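Local coordinates for protein PA4485 (PDB 4AVR) that probably acts as a lytic transglycosylase that cleaves peptidoglycan, with a strong preference for naked glycan strands lacking stem peptides, at residues A[66-70]-A[88-92]; A[28-32]-A[52-56]. All coordinates share one frame. Residue numbers count along the deposited sequence, not the author numbering.

Contact 1. Residues A[66-70]-A[88-92]; sequences GRIID and PVRIE
This contact fills part of the interior of a double-psi beta-barrel, the fold of the RlpA-like family. Strands 67-70 and 88-92 are not hydrogen-bonded to each other. Their axes pass 8.5 Å apart at 77°, so they cross nearly at right angles. Segment 88-92 is extended throughout, and its Val89 and Ile91 point toward the other strand, while Pro88 and Arg90 point away. Segment 66-70 has a kink at Ile68 (phi/psi -102/-28°). Ile69 is extended again. Ile68 and Ile69, though consecutive, both point toward 88-92. CA of Ile68 lies 8.4 Å from CA of Val89, and CA of Ile69 lies 8.6 Å from CA of Ile91. Both Ile68 and Ile69 are tt, so each reaches far inward. Val89 (m) is the bump: its CG2 fits the hollow between Ile68 CG2 (3.9 Å) and Ile69 CG2 (4.0 Å). Val44 of strand 41-46 also packs on Ile69 and Val89. Arg67 and Asp70 are out of reach of 88-92. Arg67 pairs with Glu5, and Asp70 forms a salt bridge with Arg12 of the second subunit. Ile91 is pt. Its CG2 lies 4.3 Å from Ile69 CD1, and its CD1 meets Ile68 CD1 tip to tip at 3.6 Å.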
loop_
_atom_site.group_PDB
_atom_site.type_symbol
_atom_site.label_atom_id
_atom_site.label_comp_id
_atom_site.label_asym_id
_atom_site.label_seq_id
_atom_site.Cartn_x
_atom_site.Cartn_y
_atom_site.Cartn_z
ATOM N N GLY A 66 7.561 13.616 8.405
ATOM C CA GLY A 66 7.529 14.131 7.053
ATOM C C GLY A 66 6.350 13.669 6.222
ATOM O O GLY A 66 6.087 14.249 5.170
ATOM N N ARG A 67 5.660 12.625 6.684
ATOM C CA ARG A 67 4.470 12.105 6.006
ATOM C C ARG A 67 3.251 12.695 6.711
ATOM O O ARG A 67 3.097 12.539 7.917
ATOM C CB ARG A 67 4.473 10.560 6.010
ATOM C CG ARG A 67 3.425 9.908 5.088
ATOM C CD ARG A 67 3.701 8.430 4.835
ATOM N NE ARG A 67 5.040 8.207 4.301
ATOM C CZ ARG A 67 5.795 7.135 4.551
ATOM N NH1 ARG A 67 5.365 6.163 5.357
ATOM N NH2 ARG A 67 7.021 7.077 4.031
ATOM N N ILE A 68 2.382 13.376 5.952
ATOM C CA ILE A 68 1.245 14.093 6.515
ATOM C C ILE A 68 -0.085 13.364 6.354
ATOM O O ILE A 68 -0.978 13.562 7.171
ATOM C CB ILE A 68 1.173 15.528 5.913
ATOM C CG1 ILE A 68 0.264 16.434 6.748
ATOM C CG2 ILE A 68 0.771 15.537 4.446
ATOM C CD1 ILE A 68 0.374 17.896 6.359
ATOM N N ILE A 69 -0.235 12.545 5.318
ATOM C CA ILE A 69 -1.522 11.904 5.055
ATOM C C ILE A 69 -1.293 10.619 4.285
ATOM O O ILE A 69 -0.388 10.543 3.469
ATOM C CB ILE A 69 -2.461 12.884 4.306
ATOM C CG1 ILE A 69 -3.927 12.449 4.342
ATOM C CG2 ILE A 69 -1.974 13.177 2.889
ATOM C CD1 ILE A 69 -4.892 13.560 3.983
ATOM N N ASP A 70 -2.103 9.601 4.576
ATOM C CA ASP A 70 -2.123 8.358 3.813
ATOM C C ASP A 70 -3.512 8.207 3.219
ATOM O O ASP A 70 -4.483 8.265 3.960
ATOM C CB ASP A 70 -1.841 7.147 4.715
ATOM C CG ASP A 70 -0.517 7.249 5.480
ATOM O OD1 ASP A 70 0.447 7.890 5.001
ATOM O OD2 ASP A 70 -0.444 6.679 6.584
ATOM N N PRO A 88 4.572 14.926 -2.829
ATOM C CA PRO A 88 4.356 16.086 -1.968
ATOM C C PRO A 88 2.949 16.611 -2.176
ATOM O O PRO A 88 2.510 16.765 -3.321
ATOM C CB PRO A 88 5.396 17.090 -2.481
ATOM C CG PRO A 88 5.544 16.747 -3.938
ATOM C CD PRO A 88 5.336 15.261 -4.049
ATOM N N VAL A 89 2.245 16.911 -1.087
ATOM C CA VAL A 89 0.896 17.409 -1.168
ATOM C C VAL A 89 0.697 18.634 -0.292
ATOM O O VAL A 89 1.347 18.827 0.731
ATOM C CB VAL A 89 -0.183 16.348 -0.789
ATOM C CG1 VAL A 89 -0.143 15.174 -1.748
ATOM C CG2 VAL A 89 -0.043 15.896 0.653
ATOM N N ARG A 90 -0.259 19.446 -0.724
ATOM C CA ARG A 90 -0.889 20.446 0.140
ATOM C C ARG A 90 -2.192 19.829 0.653
ATOM O O ARG A 90 -2.873 19.103 -0.081
ATOM C CB ARG A 90 -1.237 21.715 -0.657
ATOM C CG ARG A 90 -1.230 22.995 0.169
ATOM C CD ARG A 90 0.192 23.464 0.368
ATOM N NE ARG A 90 0.347 24.678 1.164
ATOM C CZ ARG A 90 0.140 25.913 0.722
ATOM N NH1 ARG A 90 -0.286 26.136 -0.512
ATOM N NH2 ARG A 90 0.371 26.946 1.532
ATOM N N ILE A 91 -2.519 20.090 1.908
ATOM C CA ILE A 91 -3.820 19.725 2.447
ATOM C C ILE A 91 -4.510 20.949 3.014
ATOM O O ILE A 91 -3.879 21.869 3.544
ATOM C CB ILE A 91 -3.755 18.591 3.497
ATOM C CG1 ILE A 91 -3.053 19.006 4.789
ATOM C CG2 ILE A 91 -3.119 17.349 2.888
ATOM C CD1 ILE A 91 -3.195 17.984 5.907
ATOM N N GLU A 92 -5.829 20.961 2.887
ATOM C CA GLU A 92 -6.641 22.013 3.452
ATOM C C GLU A 92 -7.903 21.403 4.029
ATOM O O GLU A 92 -8.678 20.790 3.302
ATOM C CB GLU A 92 -7.010 23.018 2.374
ATOM C CG GLU A 92 -7.810 24.186 2.915
ATOM C CD GLU A 92 -8.329 25.117 1.841
ATOM O OE1 GLU A 92 -7.975 24.962 0.657
ATOM O OE2 GLU A 92 -9.100 26.029 2.183
#

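Contact 2. Residues A[28-32]-A[52-56]; sequences AMTAA and SVVVR
Strand 52-56 is extended, and strand 30-32 crosses it at -69°, with axes 4.8 Å apart at closest. Val53 (m) points toward 28-32, and its CB lies 3.7 Å from Met29 CE. Met29 is mmm, which brings its CE methyl onto the strand; helix 73-79 also packs on Met29. Val54 points away and packs on Arg41 and Arg43 of strand 41-46, but its carbonyl O lies 3.5 Å from Met29 CE. Val55 (m) turns back inward, with CG2 3.6 Å from Ala31 CB, and its CA-H faces Met29 O (CA to O 3.3 Å). Arg56 makes the parallel bridge with Thr30 (CA-CA 4.7 Å). Arg56 N donates to Met29 O (2.9 Å), and Ala31 N donates to Arg56 O (3.0 Å). The Arg56 side chain (ttp) runs on the same face as Thr30. Thr30 CG2 covers one face of the guanidinium, 3.4 Å from Arg56 NH2, while Arg56 NH1 forms a salt bridge with Glu22. Such a short parallel pairing of steeply crossing strands fits the closed, mixed sheet of a double-psi beta-barrel.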
loop_
_atom_site.group_PDB
_atom_site.type_symbol
_atom_site.label_atom_id
_atom_site.label_comp_id
_atom_site.label_asym_id
_atom_site.label_seq_id
_atom_site.Cartn_x
_atom_site.Cartn_y
_atom_site.Cartn_z
ATOM N N ALA A 28 -13.140 3.571 -1.283
ATOM C CA ALA A 28 -13.645 4.758 -0.596
ATOM C C ALA A 28 -12.675 5.921 -0.825
ATOM O O ALA A 28 -11.548 5.709 -1.256
ATOM C CB ALA A 28 -13.798 4.473 0.885
ATOM N N MET A 29 -13.119 7.139 -0.530
ATOM C CA MET A 29 -12.265 8.332 -0.597
ATOM C C MET A 29 -11.893 8.743 0.816
ATOM O O MET A 29 -12.370 9.747 1.344
ATOM C CB MET A 29 -12.976 9.458 -1.322
ATOM C CG MET A 29 -13.139 9.169 -2.811
ATOM S SD MET A 29 -11.574 9.145 -3.715
ATOM C CE MET A 29 -11.139 10.870 -3.743
ATOM N N THR A 30 -11.039 7.942 1.430
ATOM C CA THR A 30 -10.706 8.073 2.839
ATOM C C THR A 30 -9.210 8.274 3.009
ATOM O O THR A 30 -8.407 8.022 2.092
ATOM C CB THR A 30 -11.179 6.850 3.656
ATOM O OG1 THR A 30 -10.674 5.650 3.062
ATOM C CG2 THR A 30 -12.696 6.781 3.681
ATOM N N ALA A 31 -8.836 8.722 4.207
ATOM C CA ALA A 31 -7.449 8.978 4.525
ATOM C C ALA A 31 -7.179 8.936 6.022
ATOM O O ALA A 31 -8.073 9.068 6.856
ATOM C CB ALA A 31 -7.009 10.327 3.956
ATOM N N ALA A 32 -5.900 8.770 6.334
ATOM C CA ALA A 32 -5.352 8.837 7.680
ATOM C C ALA A 32 -4.666 10.162 7.920
ATOM O O ALA A 32 -3.925 10.637 7.062
ATOM C CB ALA A 32 -4.341 7.723 7.895
ATOM N N SER A 52 -6.157 17.333 -7.706
ATOM C CA SER A 52 -6.702 17.405 -6.357
ATOM C C SER A 52 -7.905 16.503 -6.187
ATOM O O SER A 52 -8.630 16.201 -7.136
ATOM C CB SER A 52 -7.071 18.837 -5.983
ATOM O OG SER A 52 -8.174 19.310 -6.705
ATOM N N VAL A 53 -8.080 16.051 -4.947
ATOM C CA VAL A 53 -9.241 15.263 -4.527
ATOM C C VAL A 53 -9.668 15.724 -3.145
ATOM O O VAL A 53 -8.918 16.412 -2.456
ATOM C CB VAL A 53 -8.947 13.748 -4.471
ATOM C CG1 VAL A 53 -8.503 13.221 -5.829
ATOM C CG2 VAL A 53 -7.933 13.420 -3.405
ATOM N N VAL A 54 -10.874 15.325 -2.741
ATOM C CA VAL A 54 -11.341 15.517 -1.367
ATOM C C VAL A 54 -11.481 14.144 -0.720
ATOM O O VAL A 54 -12.107 13.235 -1.285
ATOM C CB VAL A 54 -12.666 16.285 -1.328
ATOM C CG1 VAL A 54 -13.172 16.395 0.103
ATOM C CG2 VAL A 54 -12.484 17.672 -1.925
ATOM N N VAL A 55 -10.862 13.998 0.444
ATOM C CA VAL A 55 -10.949 12.765 1.228
ATOM C C VAL A 55 -11.565 13.049 2.586
ATOM O O VAL A 55 -11.623 14.192 3.042
ATOM C CB VAL A 55 -9.568 12.100 1.407
ATOM C CG1 VAL A 55 -9.011 11.618 0.068
ATOM C CG2 VAL A 55 -8.595 13.034 2.127
ATOM N N ARG A 56 -12.046 11.973 3.205
ATOM C CA ARG A 56 -12.641 11.993 4.537
ATOM C C ARG A 56 -11.708 11.241 5.485
ATOM O O ARG A 56 -11.291 10.117 5.187
ATOM C CB ARG A 56 -13.997 11.264 4.424
ATOM C CG ARG A 56 -14.778 11.040 5.690
ATOM C CD ARG A 56 -16.121 10.402 5.355
ATOM N NE ARG A 56 -16.044 9.074 4.712
ATOM C CZ ARG A 56 -15.948 7.927 5.377
ATOM N NH1 ARG A 56 -15.905 7.909 6.706
ATOM N NH2 ARG A 56 -15.914 6.782 4.717
#

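In the fold
Both contacts belong to one closed barrel sheet, with centres 12 Å apart. Contact 1 is pure core: every touching residue is buried, and only apolar side chains meet, between strands that are not sheet neighbours. Contact 2 joins true neighbours through backbone hydrogen bonds. It is only partly buried, and ranges from alanine and valine packing inside to a charged arginine at its edge. The two contacts hold different strands, but strands 67-71 and 30-32 are adjacent and antiparallel. There they touch directly. Asp70 O probably accepts a hydrogen bond from Ala32 N (2.8 Å), and Ile69 CG1 packs on Ala31 CB (3.8 Å). Ile69 and Ala31 thus link the two apolar clusters.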